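Local coordinates for protein Crov588 (Cafeteriavirus, PDB 6NYR) that is of unknown function but folds into a circular leucine-rich-repeat solenoid built from FNIP repeats, a form probably suited to binding other molecules, at residues 282-287 with 304-309; 325-330 with 347-352; 368-373 with 390-395. One frame throughout, in Å; residues are numbered along the deposited sequence.

Contact 1: 282-287 with 304-309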
loop_
_atom_site.group_PDB
_atom_site.type_symbol
_atom_site.label_atom_id
_atom_site.label_comp_id
_atom_site.label_asym_id
_atom_site.label_seq_id
_atom_site.Cartn_x
_atom_site.Cartn_y
_atom_site.Cartn_z
ATOM N N ASN A 282 -7.466 -16.144 -16.224
ATOM C CA ASN A 282 -8.846 -16.331 -15.793
ATOM C C ASN A 282 -9.473 -17.579 -16.407
ATOM O O ASN A 282 -10.176 -18.327 -15.718
ATOM C CB ASN A 282 -9.674 -15.095 -16.150
ATOM C CG ASN A 282 -10.929 -14.974 -15.311
ATOM O OD1 ASN A 282 -11.827 -15.810 -15.396
ATOM N ND2 ASN A 282 -11.004 -13.920 -14.507
ATOM N N ASN A 283 -9.219 -17.833 -17.694
ATOM C CA ASN A 283 -10.012 -18.809 -18.425
ATOM C C ASN A 283 -9.443 -20.219 -18.433
ATOM O O ASN A 283 -10.136 -21.134 -18.893
ATOM C CB ASN A 283 -10.191 -18.398 -19.893
ATOM C CG ASN A 283 -11.086 -17.205 -20.063
ATOM O OD1 ASN A 283 -11.692 -16.726 -19.105
ATOM N ND2 ASN A 283 -11.187 -16.718 -21.292
ATOM N N PHE A 284 -8.210 -20.429 -17.982
ATOM C CA PHE A 284 -7.643 -21.767 -18.068
ATOM C C PHE A 284 -8.488 -22.748 -17.264
ATOM O O PHE A 284 -8.718 -22.550 -16.067
ATOM C CB PHE A 284 -6.205 -21.791 -17.571
ATOM C CG PHE A 284 -5.596 -23.164 -17.592
ATOM C CD1 PHE A 284 -5.085 -23.691 -18.768
ATOM C CD2 PHE A 284 -5.540 -23.930 -16.440
ATOM C CE1 PHE A 284 -4.532 -24.955 -18.793
ATOM C CE2 PHE A 284 -4.986 -25.196 -16.461
ATOM C CZ PHE A 284 -4.483 -25.707 -17.640
ATOM N N ASN A 285 -8.928 -23.817 -17.919
ATOM C CA ASN A 285 -9.807 -24.792 -17.285
ATOM C C ASN A 285 -9.623 -26.153 -17.957
ATOM O O ASN A 285 -10.582 -26.824 -18.342
ATOM C CB ASN A 285 -11.260 -24.315 -17.337
ATOM C CG ASN A 285 -12.153 -25.081 -16.383
ATOM O OD1 ASN A 285 -11.665 -25.789 -15.498
ATOM N ND2 ASN A 285 -13.464 -24.932 -16.542
ATOM N N GLN A 286 -8.372 -26.572 -18.106
ATOM C CA GLN A 286 -8.024 -27.855 -18.694
ATOM C C GLN A 286 -7.483 -28.795 -17.623
ATOM O O GLN A 286 -6.849 -28.365 -16.655
ATOM C CB GLN A 286 -6.981 -27.682 -19.802
ATOM C CG GLN A 286 -7.439 -26.847 -20.994
ATOM C CD GLN A 286 -8.648 -27.443 -21.692
ATOM O OE1 GLN A 286 -8.713 -28.650 -21.917
ATOM N NE2 GLN A 286 -9.607 -26.598 -22.044
ATOM N N ILE A 287 -7.753 -30.087 -17.797
ATOM C CA ILE A 287 -7.278 -31.081 -16.845
ATOM C C ILE A 287 -5.759 -31.147 -16.896
ATOM O O ILE A 287 -5.151 -31.111 -17.975
ATOM C CB ILE A 287 -7.908 -32.449 -17.146
ATOM C CG1 ILE A 287 -7.528 -33.470 -16.073
ATOM C CG2 ILE A 287 -7.458 -32.965 -18.505
ATOM C CD1 ILE A 287 -8.248 -33.276 -14.759
ATOM N N ASN A 304 -9.535 -17.907 -12.221
ATOM C CA ASN A 304 -10.855 -17.961 -11.600
ATOM C C ASN A 304 -11.715 -19.084 -12.167
ATOM O O ASN A 304 -12.590 -19.594 -11.462
ATOM C CB ASN A 304 -11.558 -16.610 -11.747
ATOM C CG ASN A 304 -11.005 -15.563 -10.793
ATOM O OD1 ASN A 304 -10.673 -15.871 -9.644
ATOM N ND2 ASN A 304 -10.912 -14.322 -11.258
ATOM N N ASN A 305 -11.495 -19.488 -13.420
ATOM C CA ASN A 305 -12.341 -20.506 -14.030
ATOM C C ASN A 305 -11.840 -21.934 -13.839
ATOM O O ASN A 305 -12.602 -22.877 -14.088
ATOM C CB ASN A 305 -12.494 -20.262 -15.537
ATOM C CG ASN A 305 -13.316 -19.041 -15.852
ATOM O OD1 ASN A 305 -13.764 -18.329 -14.952
ATOM N ND2 ASN A 305 -13.519 -18.782 -17.141
ATOM N N PHE A 306 -10.596 -22.133 -13.407
ATOM C CA PHE A 306 -10.078 -23.491 -13.300
ATOM C C PHE A 306 -10.918 -24.312 -12.329
ATOM O O PHE A 306 -11.137 -23.906 -11.184
ATOM C CB PHE A 306 -8.624 -23.492 -12.836
ATOM C CG PHE A 306 -8.058 -24.870 -12.668
ATOM C CD1 PHE A 306 -7.561 -25.564 -13.760
ATOM C CD2 PHE A 306 -8.037 -25.481 -11.424
ATOM C CE1 PHE A 306 -7.048 -26.834 -13.615
ATOM C CE2 PHE A 306 -7.522 -26.755 -11.274
ATOM C CZ PHE A 306 -7.026 -27.432 -12.371
ATOM N N ASN A 307 -11.374 -25.480 -12.781
ATOM C CA ASN A 307 -12.205 -26.332 -11.942
ATOM C C ASN A 307 -12.126 -27.782 -12.403
ATOM O O ASN A 307 -13.148 -28.465 -12.506
ATOM C CB ASN A 307 -13.658 -25.846 -11.956
ATOM C CG ASN A 307 -14.504 -26.498 -10.872
ATOM O OD1 ASN A 307 -13.978 -27.077 -9.923
ATOM N ND2 ASN A 307 -15.823 -26.398 -11.009
ATOM N N GLN A 308 -10.917 -28.261 -12.676
ATOM C CA GLN A 308 -10.687 -29.645 -13.065
ATOM C C GLN A 308 -10.072 -30.405 -11.898
ATOM O O GLN A 308 -9.267 -29.854 -11.138
ATOM C CB GLN A 308 -9.790 -29.729 -14.299
ATOM C CG GLN A 308 -10.390 -29.037 -15.513
ATOM C CD GLN A 308 -11.702 -29.668 -15.956
ATOM O OE1 GLN A 308 -11.785 -30.880 -16.170
ATOM N NE2 GLN A 308 -12.738 -28.848 -16.080
ATOM N N ILE A 309 -10.479 -31.668 -11.754
ATOM C CA ILE A 309 -10.057 -32.462 -10.613
ATOM C C ILE A 309 -8.548 -32.701 -10.666
ATOM O O ILE A 309 -7.945 -32.824 -11.739
ATOM C CB ILE A 309 -10.844 -33.783 -10.585
ATOM C CG1 ILE A 309 -10.614 -34.518 -9.263
ATOM C CG2 ILE A 309 -10.457 -34.662 -11.772
ATOM C CD1 ILE A 309 -11.746 -35.459 -8.889
#
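Successive coils of the leucine-rich-repeat solenoid are joined by stacked asparagines where 282-287 meets 304-309, equivalent loops that follow strands 277-279 and 299-301 and run nearly parallel end to end. Asn285 carries the join. Its CG stands anti to the backbone N, which sets OD1 over the next coil, where two donors grip it. The backbone N of Asn307 lies 2.7 Å from Asn285 OD1, and Gln308 NE2 reaches the same OD1 at 3.3 Å. Both come from above the carbonyl plane, 45° and 57° out of it, so neither uses a lone-pair direction. Gln308 gets there by a chain bent at chi2, and its amide plane contains the acceptor. Near the other end, Asn305 N donates to Asn282 O at 2.9 Å, nearly along the C=O axis. Between these bonds the buried rings of Phe284 and Phe306 meet rim to rim, planes 3° apart, with Phe284 CD2 3.7 Å from Phe306 CD1. Gln286 O lies at the edge of the Phe306 ring, 3.4 Å from CE1. Ile287 CD1 adds apolar contact with Ile309 CG2 at 4.0 Å. Such a stacked run of asparagines, each side chain bonding the following coil's backbone, is the asparagine arrangement typical of leucine-rich-repeat solenoids.

Contact 2: 325-330 with 347-352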
loop_
_atom_site.group_PDB
_atom_site.type_symbol
_atom_site.label_atom_id
_atom_site.label_comp_id
_atom_site.label_asym_id
_atom_site.label_seq_id
_atom_site.Cartn_x
_atom_site.Cartn_y
_atom_site.Cartn_z
ATOM N N GLY A 325 -8.553 -20.395 -7.682
ATOM C CA GLY A 325 -9.375 -19.289 -8.114
ATOM C C GLY A 325 -10.815 -19.448 -7.677
ATOM O O GLY A 325 -11.168 -20.314 -6.875
ATOM N N ASP A 326 -11.662 -18.580 -8.234
ATOM C CA ASP A 326 -13.053 -18.492 -7.808
ATOM C C ASP A 326 -13.784 -19.822 -7.961
ATOM O O ASP A 326 -14.547 -20.228 -7.076
ATOM C CB ASP A 326 -13.768 -17.406 -8.614
ATOM C CG ASP A 326 -13.348 -16.009 -8.221
ATOM O OD1 ASP A 326 -12.930 -15.812 -7.058
ATOM O OD2 ASP A 326 -13.444 -15.105 -9.079
ATOM N N ASP A 327 -13.601 -20.491 -9.098
ATOM C CA ASP A 327 -14.503 -21.565 -9.496
ATOM C C ASP A 327 -14.136 -22.943 -8.958
ATOM O O ASP A 327 -14.980 -23.847 -9.008
ATOM C CB ASP A 327 -14.578 -21.648 -11.030
ATOM C CG ASP A 327 -15.381 -20.522 -11.639
ATOM O OD1 ASP A 327 -15.798 -19.621 -10.881
ATOM O OD2 ASP A 327 -15.593 -20.529 -12.873
ATOM N N PHE A 328 -12.923 -23.139 -8.445
ATOM C CA PHE A 328 -12.498 -24.487 -8.097
ATOM C C PHE A 328 -13.357 -25.060 -6.974
ATOM O O PHE A 328 -13.506 -24.443 -5.916
ATOM C CB PHE A 328 -11.029 -24.505 -7.680
ATOM C CG PHE A 328 -10.504 -25.883 -7.403
ATOM C CD1 PHE A 328 -10.032 -26.679 -8.434
ATOM C CD2 PHE A 328 -10.507 -26.393 -6.114
ATOM C CE1 PHE A 328 -9.552 -27.951 -8.180
ATOM C CE2 PHE A 328 -10.033 -27.670 -5.861
ATOM C CZ PHE A 328 -9.555 -28.444 -6.897
ATOM N N ASN A 329 -13.909 -26.255 -7.200
ATOM C CA ASN A 329 -14.747 -26.908 -6.203
ATOM C C ASN A 329 -14.746 -28.413 -6.430
ATOM O O ASN A 329 -15.815 -29.043 -6.427
ATOM C CB ASN A 329 -16.181 -26.370 -6.269
ATOM C CG ASN A 329 -16.987 -26.724 -5.038
ATOM O OD1 ASN A 329 -16.431 -26.999 -3.978
ATOM N ND2 ASN A 329 -18.309 -26.733 -5.178
ATOM N N GLN A 330 -13.565 -28.982 -6.642
ATOM C CA GLN A 330 -13.421 -30.411 -6.865
ATOM C C GLN A 330 -13.029 -31.106 -5.568
ATOM O O GLN A 330 -12.356 -30.528 -4.710
ATOM C CB GLN A 330 -12.371 -30.683 -7.939
ATOM C CG GLN A 330 -12.781 -30.228 -9.329
ATOM C CD GLN A 330 -14.019 -30.934 -9.832
ATOM O OE1 GLN A 330 -14.086 -32.161 -9.843
ATOM N NE2 GLN A 330 -15.016 -30.158 -10.236
ATOM N N GLY A 347 -10.562 -20.483 -3.214
ATOM C CA GLY A 347 -11.327 -19.396 -3.778
ATOM C C GLY A 347 -12.777 -19.411 -3.328
ATOM O O GLY A 347 -13.174 -20.127 -2.406
ATOM N N ASP A 348 -13.587 -18.613 -4.026
ATOM C CA ASP A 348 -14.946 -18.355 -3.565
ATOM C C ASP A 348 -15.770 -19.632 -3.483
ATOM O O ASP A 348 -16.487 -19.853 -2.499
ATOM C CB ASP A 348 -15.632 -17.355 -4.496
ATOM C CG ASP A 348 -15.116 -15.948 -4.318
ATOM O OD1 ASP A 348 -14.493 -15.675 -3.275
ATOM O OD2 ASP A 348 -15.354 -15.109 -5.210
ATOM N N ASP A 349 -15.670 -20.496 -4.494
ATOM C CA ASP A 349 -16.629 -21.579 -4.665
ATOM C C ASP A 349 -16.316 -22.842 -3.870
ATOM O O ASP A 349 -17.227 -23.657 -3.654
ATOM C CB ASP A 349 -16.741 -21.963 -6.151
ATOM C CG ASP A 349 -17.433 -20.903 -6.981
ATOM O OD1 ASP A 349 -17.816 -19.862 -6.407
ATOM O OD2 ASP A 349 -17.594 -21.113 -8.203
ATOM N N PHE A 350 -15.069 -23.040 -3.445
ATOM C CA PHE A 350 -14.702 -24.306 -2.822
ATOM C C PHE A 350 -15.568 -24.573 -1.595
ATOM O O PHE A 350 -15.620 -23.756 -0.668
ATOM C CB PHE A 350 -13.232 -24.324 -2.420
ATOM C CG PHE A 350 -12.790 -25.648 -1.855
ATOM C CD1 PHE A 350 -12.616 -26.737 -2.693
ATOM C CD2 PHE A 350 -12.569 -25.811 -0.498
ATOM C CE1 PHE A 350 -12.218 -27.961 -2.190
ATOM C CE2 PHE A 350 -12.171 -27.037 0.010
ATOM C CZ PHE A 350 -11.995 -28.109 -0.839
ATOM N N ASN A 351 -16.221 -25.736 -1.575
ATOM C CA ASN A 351 -17.103 -26.106 -0.474
ATOM C C ASN A 351 -17.307 -27.616 -0.446
ATOM O O ASN A 351 -18.447 -28.092 -0.456
ATOM C CB ASN A 351 -18.441 -25.378 -0.613
ATOM C CG ASN A 351 -19.323 -25.549 0.599
ATOM O OD1 ASN A 351 -18.847 -25.881 1.682
ATOM N ND2 ASN A 351 -20.622 -25.335 0.423
ATOM N N GLN A 352 -16.210 -28.370 -0.425
ATOM C CA GLN A 352 -16.248 -29.820 -0.321
ATOM C C GLN A 352 -15.741 -30.287 1.039
ATOM O O GLN A 352 -14.847 -29.676 1.631
ATOM C CB GLN A 352 -15.392 -30.478 -1.413
ATOM C CG GLN A 352 -15.843 -30.221 -2.831
ATOM C CD GLN A 352 -17.251 -30.702 -3.098
ATOM O OE1 GLN A 352 -17.611 -31.828 -2.762
ATOM N NE2 GLN A 352 -18.062 -29.837 -3.694
HETATM O O HOH W 1 -11.974 -22.166 -5.250
HETATM O O HOH W 2 -17.708 -24.116 -9.140
HETATM O O HOH W 3 -20.178 -27.808 -2.932
#
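Asn329, Asp349 and Asp326 bury the most surface where 325-330 lies against 347-352. Asn329 turns CG anti to its backbone N (chi1 -164°), and OD1 accepts from Asn351 N at 2.7 Å, the donor 43° out of the carbonyl plane. Gln352 NE2 adds a weak bond to Asn329 OD1 at 3.3 Å, the two side chains crossing at about a right angle. A water accepts from Asn329 ND2 and donates to Asn351 O, closing a second bridge. Asp349 points toward the first loop; its backbone N donates to Asp326 O at 2.8 Å, in the carbonyl plane, while its OD2 takes a water hydrogen bond shared with Asp327 O. The carboxylate of Asp326 runs beside that of Asp348, planes 10° apart, with Asp326 OD1 only 3.1 Å from Asp348 OD2. That proximity of like charges may raise the pKa of one of them. At Gly347 the CA makes a CH...O contact of 3.2 Å with Gly325 O, where a CB would clash. Another water ties Gly325 O and Phe328 O to Gly347 N. The loops leave strands 321-323 and 343-345, parallel neighbours in the strand order; inside them Phe328 and Phe350 stack on Phe324 and Phe346 of their own coils.

Contact 3: 368-373 with 390-395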
loop_
_atom_site.group_PDB
_atom_site.type_symbol
_atom_site.label_atom_id
_atom_site.label_comp_id
_atom_site.label_asym_id
_atom_site.label_seq_id
_atom_site.Cartn_x
_atom_site.Cartn_y
_atom_site.Cartn_z
ATOM N N PHE A 368 -9.506 -20.373 3.647
ATOM C CA PHE A 368 -10.708 -20.762 2.930
ATOM C C PHE A 368 -11.306 -19.550 2.227
ATOM O O PHE A 368 -11.017 -18.399 2.562
ATOM C CB PHE A 368 -11.750 -21.380 3.870
ATOM C CG PHE A 368 -11.410 -22.771 4.327
ATOM C CD1 PHE A 368 -11.541 -23.846 3.463
ATOM C CD2 PHE A 368 -10.984 -23.008 5.624
ATOM C CE1 PHE A 368 -11.237 -25.127 3.879
ATOM C CE2 PHE A 368 -10.683 -24.292 6.043
ATOM C CZ PHE A 368 -10.811 -25.349 5.169
ATOM N N GLY A 369 -12.178 -19.829 1.259
ATOM C CA GLY A 369 -12.870 -18.800 0.520
ATOM C C GLY A 369 -14.281 -18.554 1.028
ATOM O O GLY A 369 -14.684 -19.010 2.098
ATOM N N ASP A 370 -15.039 -17.811 0.223
ATOM C CA ASP A 370 -16.372 -17.382 0.625
ATOM C C ASP A 370 -17.232 -18.550 1.098
ATOM O O ASP A 370 -17.824 -18.503 2.181
ATOM C CB ASP A 370 -17.067 -16.673 -0.541
ATOM C CG ASP A 370 -16.525 -15.285 -0.799
ATOM O OD1 ASP A 370 -15.673 -14.812 -0.017
ATOM O OD2 ASP A 370 -16.981 -14.653 -1.773
ATOM N N ASP A 371 -17.321 -19.607 0.290
ATOM C CA ASP A 371 -18.425 -20.547 0.418
ATOM C C ASP A 371 -18.151 -21.734 1.329
ATOM O O ASP A 371 -19.103 -22.429 1.707
ATOM C CB ASP A 371 -18.824 -21.083 -0.963
ATOM C CG ASP A 371 -19.632 -20.088 -1.762
ATOM O OD1 ASP A 371 -19.929 -18.997 -1.230
ATOM O OD2 ASP A 371 -19.966 -20.396 -2.929
ATOM N N PHE A 372 -16.894 -22.012 1.668
ATOM C CA PHE A 372 -16.614 -23.209 2.448
ATOM C C PHE A 372 -17.443 -23.222 3.728
ATOM O O PHE A 372 -17.403 -22.278 4.522
ATOM C CB PHE A 372 -15.140 -23.326 2.813
ATOM C CG PHE A 372 -14.833 -24.577 3.579
ATOM C CD1 PHE A 372 -14.754 -25.797 2.923
ATOM C CD2 PHE A 372 -14.659 -24.545 4.952
ATOM C CE1 PHE A 372 -14.482 -26.957 3.621
ATOM C CE2 PHE A 372 -14.388 -25.709 5.655
ATOM C CZ PHE A 372 -14.301 -26.911 4.985
ATOM N N ASN A 373 -18.155 -24.325 3.950
ATOM C CA ASN A 373 -19.081 -24.431 5.072
ATOM C C ASN A 373 -19.381 -25.896 5.349
ATOM O O ASN A 373 -20.542 -26.312 5.335
ATOM C CB ASN A 373 -20.356 -23.650 4.754
ATOM C CG ASN A 373 -21.249 -23.477 5.955
ATOM O OD1 ASN A 373 -20.799 -23.532 7.097
ATOM N ND2 ASN A 373 -22.533 -23.265 5.703
ATOM N N PHE A 390 -11.048 -18.511 7.971
ATOM C CA PHE A 390 -12.310 -18.924 7.376
ATOM C C PHE A 390 -12.943 -17.774 6.596
ATOM O O PHE A 390 -12.721 -16.597 6.893
ATOM C CB PHE A 390 -13.295 -19.414 8.445
ATOM C CG PHE A 390 -12.929 -20.736 9.059
ATOM C CD1 PHE A 390 -13.214 -21.921 8.402
ATOM C CD2 PHE A 390 -12.318 -20.793 10.298
ATOM C CE1 PHE A 390 -12.885 -23.140 8.963
ATOM C CE2 PHE A 390 -11.987 -22.009 10.870
ATOM C CZ PHE A 390 -12.269 -23.186 10.199
ATOM N N GLY A 391 -13.734 -18.135 5.583
ATOM C CA GLY A 391 -14.438 -17.177 4.754
ATOM C C GLY A 391 -15.800 -16.794 5.310
ATOM O O GLY A 391 -16.143 -17.076 6.459
ATOM N N CYS A 392 -16.600 -16.148 4.450
ATOM C CA CYS A 392 -17.817 -15.508 4.932
ATOM C C CYS A 392 -18.836 -16.522 5.427
ATOM O O CYS A 392 -19.553 -16.268 6.402
ATOM C CB CYS A 392 -18.482 -14.679 3.833
ATOM S SG CYS A 392 -17.395 -13.718 2.784
ATOM N N GLU A 393 -18.946 -17.661 4.747
ATOM C CA GLU A 393 -20.099 -18.530 4.938
ATOM C C GLU A 393 -19.836 -19.708 5.868
ATOM O O GLU A 393 -20.789 -20.421 6.211
ATOM C CB GLU A 393 -20.594 -19.041 3.573
ATOM C CG GLU A 393 -20.895 -17.910 2.588
ATOM C CD GLU A 393 -22.155 -18.135 1.774
ATOM O OE1 GLU A 393 -23.012 -18.945 2.191
ATOM O OE2 GLU A 393 -22.285 -17.498 0.706
ATOM N N PHE A 394 -18.601 -19.910 6.320
ATOM C CA PHE A 394 -18.362 -20.965 7.291
ATOM C C PHE A 394 -19.127 -20.665 8.577
ATOM O O PHE A 394 -18.987 -19.588 9.165
ATOM C CB PHE A 394 -16.880 -21.113 7.605
ATOM C CG PHE A 394 -16.593 -22.225 8.571
ATOM C CD1 PHE A 394 -16.576 -23.542 8.140
ATOM C CD2 PHE A 394 -16.363 -21.960 9.908
ATOM C CE1 PHE A 394 -16.320 -24.574 9.023
ATOM C CE2 PHE A 394 -16.105 -22.991 10.799
ATOM C CZ PHE A 394 -16.083 -24.296 10.357
ATOM N N ASN A 395 -19.936 -21.627 9.015
ATOM C CA ASN A 395 -20.764 -21.460 10.204
ATOM C C ASN A 395 -21.106 -22.831 10.771
ATOM O O ASN A 395 -22.274 -23.128 11.036
ATOM C CB ASN A 395 -22.023 -20.668 9.854
ATOM C CG ASN A 395 -22.795 -20.233 11.076
ATOM O OD1 ASN A 395 -22.259 -20.199 12.185
ATOM N ND2 ASN A 395 -24.061 -19.884 10.880
HETATM O O HOH W 4 -10.532 -15.925 4.394
#
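Phe390 opens the second segment with its ring beside that of Phe368, planes 11° apart but slid so far that they barely overlap, the centroids 5.5 Å from each other. The closest approach of the two rings is Phe390 CD1 to Phe368 CD2, 3.7 Å. Both side chains have CG anti to the carbonyl carbon, so the two rings point the same way. A water donates to Phe368 O and, weakly, to Phe390 O. Gly391 follows with its CA 3.2 Å from Gly369 O, a CH...O contact with 161° at the hydrogen; a CB here would point into that oxygen, so the missing side chain permits the close approach. At Cys392 the side chain sets SG 3.5 Å from Asp370 OD1. Glu393 then supplies the backbone bond of the pair: its N lies 2.9 Å from Asp370 O, nearly along the C=O axis. Its side chain bends at chi2 and runs alongside Asp371, leaving OE2 3.4 Å from Asp371 OD1 with the carboxylate planes 75° apart. Phe394 returns to the buried side, CG anti to its backbone N, and its CD1 meets Phe372 CD2. Within each loop the phenylalanines also face one another: Phe372 CD2 sits over the centre of the Phe368 ring, and Phe390 CE1 over that of Phe394. Asn395 ends the walk by donating its backbone N to Asn373 OD1 at 2.8 Å, from above the carbonyl plane; Gln396 NE2 is a second donor to that oxygen. The chemistry is thus divided, with four buried phenylalanines on one side and paired acids on the other. Without a countercharge among these two segments, Asp371 and Glu393 would probably repel each other, a cost that the partly exposed to exposed setting and solvent would soften.

Contacts 1, 2 and 3 follow one another along the chain without overlap, each pairing the loops after two consecutive parallel strands: 277-279 with 299-301, 321-323 with 343-345, and 365-367 with 387-389. Their centres are spaced about 11 Å between contacts 1 and 2, 10 Å between 2 and 3, and 21 Å between 1 and 3, as expected for one arc of the circular solenoid. Neighbouring contacts touch directly: Asn307 OD1 lies 2.8 Å from Asn329 N, and Asn351 OD1 likewise 2.8 Å from Asn373 N, both probable hydrogen bonds. Contacts 1 and 3 do not touch. The asparagine bonds thereby continue through all six coils, linking each to the next.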